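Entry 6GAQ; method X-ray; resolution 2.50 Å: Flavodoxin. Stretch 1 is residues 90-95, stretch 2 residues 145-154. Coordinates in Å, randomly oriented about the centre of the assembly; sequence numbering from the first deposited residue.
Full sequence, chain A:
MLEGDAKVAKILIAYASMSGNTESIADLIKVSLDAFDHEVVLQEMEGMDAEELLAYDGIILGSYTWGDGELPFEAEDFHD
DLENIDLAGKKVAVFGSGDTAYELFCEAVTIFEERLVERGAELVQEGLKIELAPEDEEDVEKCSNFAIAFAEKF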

ATOM      1  N   LYS A  90      -6.787 -12.333   5.280  1.00 47.57           N
ATOM      2  CA  LYS A  90      -6.241 -11.552   4.178  1.00 56.14           C
ATOM      3  C   LYS A  90      -4.773 -11.242   4.452  1.00 51.43           C
ATOM      4  O   LYS A  90      -4.440 -10.657   5.489  1.00 48.27           O
ATOM      5  N   LYS A  91      -3.904 -11.633   3.525  1.00 43.99           N
ATOM      6  CA  LYS A  91      -2.482 -11.322   3.608  1.00 41.16           C
ATOM      7  C   LYS A  91      -2.246  -9.951   2.983  1.00 41.14           C
ATOM      8  O   LYS A  91      -2.564  -9.737   1.809  1.00 45.08           O
ATOM      9  N   VAL A  92      -1.694  -9.023   3.766  1.00 41.09           N
ATOM     10  CA  VAL A  92      -1.627  -7.625   3.366  1.00 37.04           C
ATOM     11  C   VAL A  92      -0.208  -7.090   3.506  1.00 52.28           C
ATOM     12  O   VAL A  92       0.646  -7.674   4.177  1.00 39.22           O
ATOM     13  N   ALA A  93       0.024  -5.952   2.853  1.00 40.58           N
ATOM     14  CA  ALA A  93       1.270  -5.208   2.964  1.00 39.29           C
ATOM     15  C   ALA A  93       0.974  -3.743   2.674  1.00 39.25           C
ATOM     16  O   ALA A  93      -0.104  -3.392   2.188  1.00 30.52           O
ATOM     17  N   VAL A  94       1.943  -2.882   2.987  1.00 41.61           N
ATOM     18  CA  VAL A  94       1.782  -1.438   2.853  1.00 31.20           C
ATOM     19  C   VAL A  94       3.040  -0.857   2.219  1.00 38.25           C
ATOM     20  O   VAL A  94       4.145  -1.376   2.398  1.00 40.53           O
ATOM     21  N   PHE A  95       2.863   0.219   1.451  1.00 28.81           N
ATOM     22  CA  PHE A  95       3.978   0.988   0.920  1.00 23.20           C
ATOM     23  C   PHE A  95       3.607   2.465   0.941  1.00 25.16           C
ATOM     24  O   PHE A  95       2.467   2.836   1.229  1.00 29.18           O
ATOM     25  N   ASN A 145      12.246  -5.802  -4.779  1.00 32.06           N
ATOM     26  CA  ASN A 145      12.413  -6.747  -3.679  1.00 37.04           C
ATOM     27  C   ASN A 145      11.148  -6.844  -2.835  1.00 41.62           C
ATOM     28  O   ASN A 145      10.771  -7.936  -2.394  1.00 35.80           O
ATOM     29  N   PHE A 146      10.481  -5.711  -2.601  1.00 27.23           N
ATOM     30  CA  PHE A 146       9.270  -5.711  -1.786  1.00 29.30           C
ATOM     31  C   PHE A 146       8.170  -6.542  -2.436  1.00 35.60           C
ATOM     32  O   PHE A 146       7.529  -7.370  -1.778  1.00 34.80           O
ATOM     33  N   ALA A 147       7.941  -6.335  -3.736  1.00 37.73           N
ATOM     34  CA  ALA A 147       6.860  -7.038  -4.417  1.00 35.41           C
ATOM     35  C   ALA A 147       7.140  -8.530  -4.544  1.00 33.84           C
ATOM     36  O   ALA A 147       6.208  -9.340  -4.483  1.00 39.03           O
ATOM     37  N   ILE A 148       8.406  -8.914  -4.716  1.00 24.25           N
ATOM     38  CA  ILE A 148       8.737 -10.328  -4.860  1.00 30.77           C
ATOM     39  C   ILE A 148       8.547 -11.059  -3.537  1.00 37.60           C
ATOM     40  O   ILE A 148       8.021 -12.179  -3.502  1.00 38.81           O
ATOM     41  N   ALA A 149       8.962 -10.440  -2.428  1.00 37.20           N
ATOM     42  CA  ALA A 149       8.772 -11.060  -1.121  1.00 40.11           C
ATOM     43  C   ALA A 149       7.292 -11.236  -0.806  1.00 48.98           C
ATOM     44  O   ALA A 149       6.893 -12.231  -0.189  1.00 43.90           O
ATOM     45  N   PHE A 150       6.461 -10.276  -1.220  1.00 39.17           N
ATOM     46  CA  PHE A 150       5.020 -10.425  -1.058  1.00 42.68           C
ATOM     47  C   PHE A 150       4.498 -11.596  -1.879  1.00 38.43           C
ATOM     48  O   PHE A 150       3.634 -12.353  -1.418  1.00 49.38           O
ATOM     49  N   ALA A 151       5.014 -11.764  -3.099  1.00 47.35           N
ATOM     50  CA  ALA A 151       4.609 -12.895  -3.925  1.00 49.04           C
ATOM     51  C   ALA A 151       5.075 -14.217  -3.331  1.00 35.37           C
ATOM     52  O   ALA A 151       4.397 -15.239  -3.493  1.00 46.14           O
ATOM     53  N   GLU A 152       6.221 -14.220  -2.644  1.00 51.64           N
ATOM     54  CA  GLU A 152       6.685 -15.437  -1.991  1.00 54.91           C
ATOM     55  C   GLU A 152       5.754 -15.855  -0.860  1.00 56.90           C
ATOM     56  O   GLU A 152       5.695 -17.040  -0.514  1.00 58.67           O
ATOM     57  N   LYS A 153       5.024 -14.903  -0.277  1.00 52.59           N
ATOM     58  CA  LYS A 153       4.013 -15.230   0.720  1.00 60.96           C
ATOM     59  C   LYS A 153       2.783 -15.887   0.110  1.00 60.80           C
ATOM     60  O   LYS A 153       1.918 -16.357   0.856  1.00 68.57           O
ATOM     61  N   PHE A 154       2.686 -15.930  -1.215  1.00 64.67           N
ATOM     62  CA  PHE A 154       1.544 -16.529  -1.894  1.00 52.38           C
ATOM     63  C   PHE A 154       1.967 -17.760  -2.683  1.00 64.46           C
ATOM     64  O   PHE A 154       1.278 -18.166  -3.618  1.00 67.93           O
ATOM     65  OXT PHE A 154       3.006 -18.362  -2.414  1.00 65.60           O
TER

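Not one hydrogen bond crosses this contact: a helix with two phenylalanines facing a strand, followed by a third at the chain's final residue, meets at the strand's centre a single methyl group. The helix of stretch 2 runs almost antiparallel to strand 91-95, at 172°, with the axes 10.0 Å apart at closest approach. The spacing is filled by rings from the helix side, while the strand contributes little bulk at its middle.

The strand alternates. K91, A93 and F95 point their CA-to-CB bonds toward the helix, whereas V92 and V94 point away. A93 is the pivot. A93 CB lies 3.6 Å from F146 CZ and 3.5 Å from F150 CD1, so one small residue receives two rings spaced a helical turn apart. The CA atoms of A93 and F150 are 7.6 Å apart, the closest register pair here.

Both rings use the t rotamer, F146 with chi1 at 180° and chi2 at 85°, F150 at -171° and 82°. With these angles they reach the strand backbone as well as the methyl. CZ of F146 comes to 3.2 Å from V94 O, a tight approach between carbon and carbonyl oxygen. The F150 ring presents its edge to the backbone, with F150 CZ 3.6 Å from K91 O and F150 CE1 3.7 Å from V92 C. Thus V92 and V94 meet the helix through main-chain atoms even though their CA-to-CB bonds point away from the helix (chi1 m for V92, t for V94).

F95, in the p rotamer, starts toward the helix, but the end of its ring leads away, and its nearest side-chain atom, F95 CB, is 4.6 Å from F146 CE2.

At the more exposed end, K91 lies along the last ring. Its chi1 is m, followed by t and t, and K91 CD sits over one face of F154, 4.3 Å from its ring centroid and 18° off the normal, a CH-pi contact, while K91 CB is 3.7 Å from F154 CZ. F154, with chi1 m, leaves its backbone sideways, yet its ring end comes nearer the strand. K91 NZ ends 3.7 Å from K153 O, close enough to touch without forming a hydrogen bond. K153 begins toward the strand, but its m, m, t, p chain leads away, and its amine is satisfied elsewhere in the structure.

The rule to read here is aromatic reach against a small central residue, with a lysine CD over one face of the terminal ring.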

ATOM      1  CB  LYS A  90      -7.035 -10.261   3.989  1.00 40.71           C
ATOM      2  CG  LYS A  90      -8.524 -10.472   3.775  1.00 60.71           C
ATOM      3  CD  LYS A  90      -8.787 -11.452   2.642  1.00 51.00           C
ATOM      4  CE  LYS A  90     -10.278 -11.663   2.424  1.00 52.26           C
ATOM      5  NZ  LYS A  90     -10.547 -12.844   1.555  1.00 52.55           N
ATOM      6  CB  LYS A  91      -1.655 -12.396   2.902  1.00 39.17           C
ATOM      7  CG  LYS A  91      -1.777 -13.773   3.532  1.00 39.40           C
ATOM      8  CD  LYS A  91      -1.402 -14.870   2.550  1.00 44.38           C
ATOM      9  CE  LYS A  91      -1.599 -16.247   3.163  1.00 40.37           C
ATOM     10  NZ  LYS A  91      -0.349 -16.758   3.789  1.00 53.61           N
ATOM     11  CB  VAL A  92      -2.600  -6.743   4.179  1.00 33.70           C
ATOM     12  CG1 VAL A  92      -4.027  -7.255   4.044  1.00 31.70           C
ATOM     13  CG2 VAL A  92      -2.175  -6.694   5.636  1.00 30.40           C
ATOM     14  CB  ALA A  93       2.344  -5.754   2.017  1.00 32.93           C
ATOM     15  CB  VAL A  94       1.491  -0.769   4.222  1.00 26.63           C
ATOM     16  CG1 VAL A  94       1.291   0.734   4.070  1.00 28.77           C
ATOM     17  CG2 VAL A  94       0.267  -1.391   4.879  1.00 31.57           C
ATOM     18  CB  PHE A  95       4.362   0.537  -0.498  1.00 20.55           C
ATOM     19  CG  PHE A  95       3.288   0.763  -1.525  1.00 30.33           C
ATOM     20  CD1 PHE A  95       3.233   1.945  -2.248  1.00 34.57           C
ATOM     21  CD2 PHE A  95       2.341  -0.213  -1.778  1.00 42.32           C
ATOM     22  CE1 PHE A  95       2.248   2.150  -3.197  1.00 30.58           C
ATOM     23  CE2 PHE A  95       1.354  -0.015  -2.726  1.00 34.36           C
ATOM     24  CZ  PHE A  95       1.306   1.167  -3.436  1.00 28.31           C
ATOM     25  CB  ASN A 145      13.604  -6.339  -2.810  1.00 38.08           C
ATOM     26  CG  ASN A 145      14.916  -6.372  -3.566  1.00 46.36           C
ATOM     27  OD1 ASN A 145      15.063  -7.102  -4.546  1.00 52.75           O
ATOM     28  ND2 ASN A 145      15.878  -5.577  -3.114  1.00 44.21           N
ATOM     29  CB  PHE A 146       8.802  -4.272  -1.557  1.00 36.91           C
ATOM     30  CG  PHE A 146       7.553  -4.162  -0.726  1.00 32.31           C
ATOM     31  CD1 PHE A 146       7.623  -4.161   0.657  1.00 40.53           C
ATOM     32  CD2 PHE A 146       6.312  -4.047  -1.330  1.00 49.20           C
ATOM     33  CE1 PHE A 146       6.476  -4.055   1.423  1.00 44.39           C
ATOM     34  CE2 PHE A 146       5.162  -3.943  -0.570  1.00 39.17           C
ATOM     35  CZ  PHE A 146       5.244  -3.947   0.809  1.00 44.82           C
ATOM     36  CB  ALA A 147       6.624  -6.425  -5.798  1.00 27.97           C
ATOM     37  CB  ILE A 148      10.170 -10.486  -5.401  1.00 34.49           C
ATOM     38  CG1 ILE A 148      10.214 -10.146  -6.893  1.00 42.14           C
ATOM     39  CG2 ILE A 148      10.685 -11.898  -5.164  1.00 23.59           C
ATOM     40  CD1 ILE A 148      11.614 -10.003  -7.447  1.00 37.85           C
ATOM     41  CB  ALA A 149       9.456 -10.228  -0.038  1.00 27.56           C
ATOM     42  CB  PHE A 150       4.313  -9.130  -1.457  1.00 31.69           C
ATOM     43  CG  PHE A 150       2.851  -9.105  -1.117  1.00 41.32           C
ATOM     44  CD1 PHE A 150       2.428  -8.779   0.161  1.00 44.94           C
ATOM     45  CD2 PHE A 150       1.897  -9.397  -2.078  1.00 49.97           C
ATOM     46  CE1 PHE A 150       1.081  -8.752   0.477  1.00 41.14           C
ATOM     47  CE2 PHE A 150       0.549  -9.369  -1.770  1.00 49.35           C
ATOM     48  CZ  PHE A 150       0.141  -9.046  -0.490  1.00 46.45           C
ATOM     49  CB  ALA A 151       5.150 -12.729  -5.344  1.00 39.09           C
ATOM     50  CB  GLU A 152       8.108 -15.243  -1.466  1.00 54.35           C
ATOM     51  CG  GLU A 152       9.182 -15.363  -2.535  1.00 72.22           C
ATOM     52  CD  GLU A 152      10.529 -14.844  -2.071  1.00 92.20           C
ATOM     53  OE1 GLU A 152      11.439 -14.710  -2.916  1.00 90.27           O
ATOM     54  OE2 GLU A 152      10.678 -14.570  -0.861  1.00 72.88           O
ATOM     55  CB  LYS A 153       3.598 -13.968   1.478  1.00 54.39           C
ATOM     56  CG  LYS A 153       4.754 -13.214   2.114  1.00 54.95           C
ATOM     57  CD  LYS A 153       5.357 -13.997   3.267  1.00 46.29           C
ATOM     58  CE  LYS A 153       6.729 -13.459   3.640  1.00 47.16           C
ATOM     59  NZ  LYS A 153       6.717 -11.980   3.809  1.00 45.99           N
ATOM     60  CB  PHE A 154       0.879 -15.517  -2.828  1.00 43.14           C
ATOM     61  CG  PHE A 154       0.080 -14.469  -2.113  1.00 52.50           C
ATOM     62  CD1 PHE A 154       0.711 -13.477  -1.385  1.00 54.50           C
ATOM     63  CD2 PHE A 154      -1.303 -14.476  -2.170  1.00 44.29           C
ATOM     64  CE1 PHE A 154      -0.019 -12.514  -0.725  1.00 42.40           C
ATOM     65  CE2 PHE A 154      -2.040 -13.512  -1.512  1.00 42.65           C
ATOM     66  CZ  PHE A 154      -1.395 -12.529  -0.788  1.00 42.52           C
TER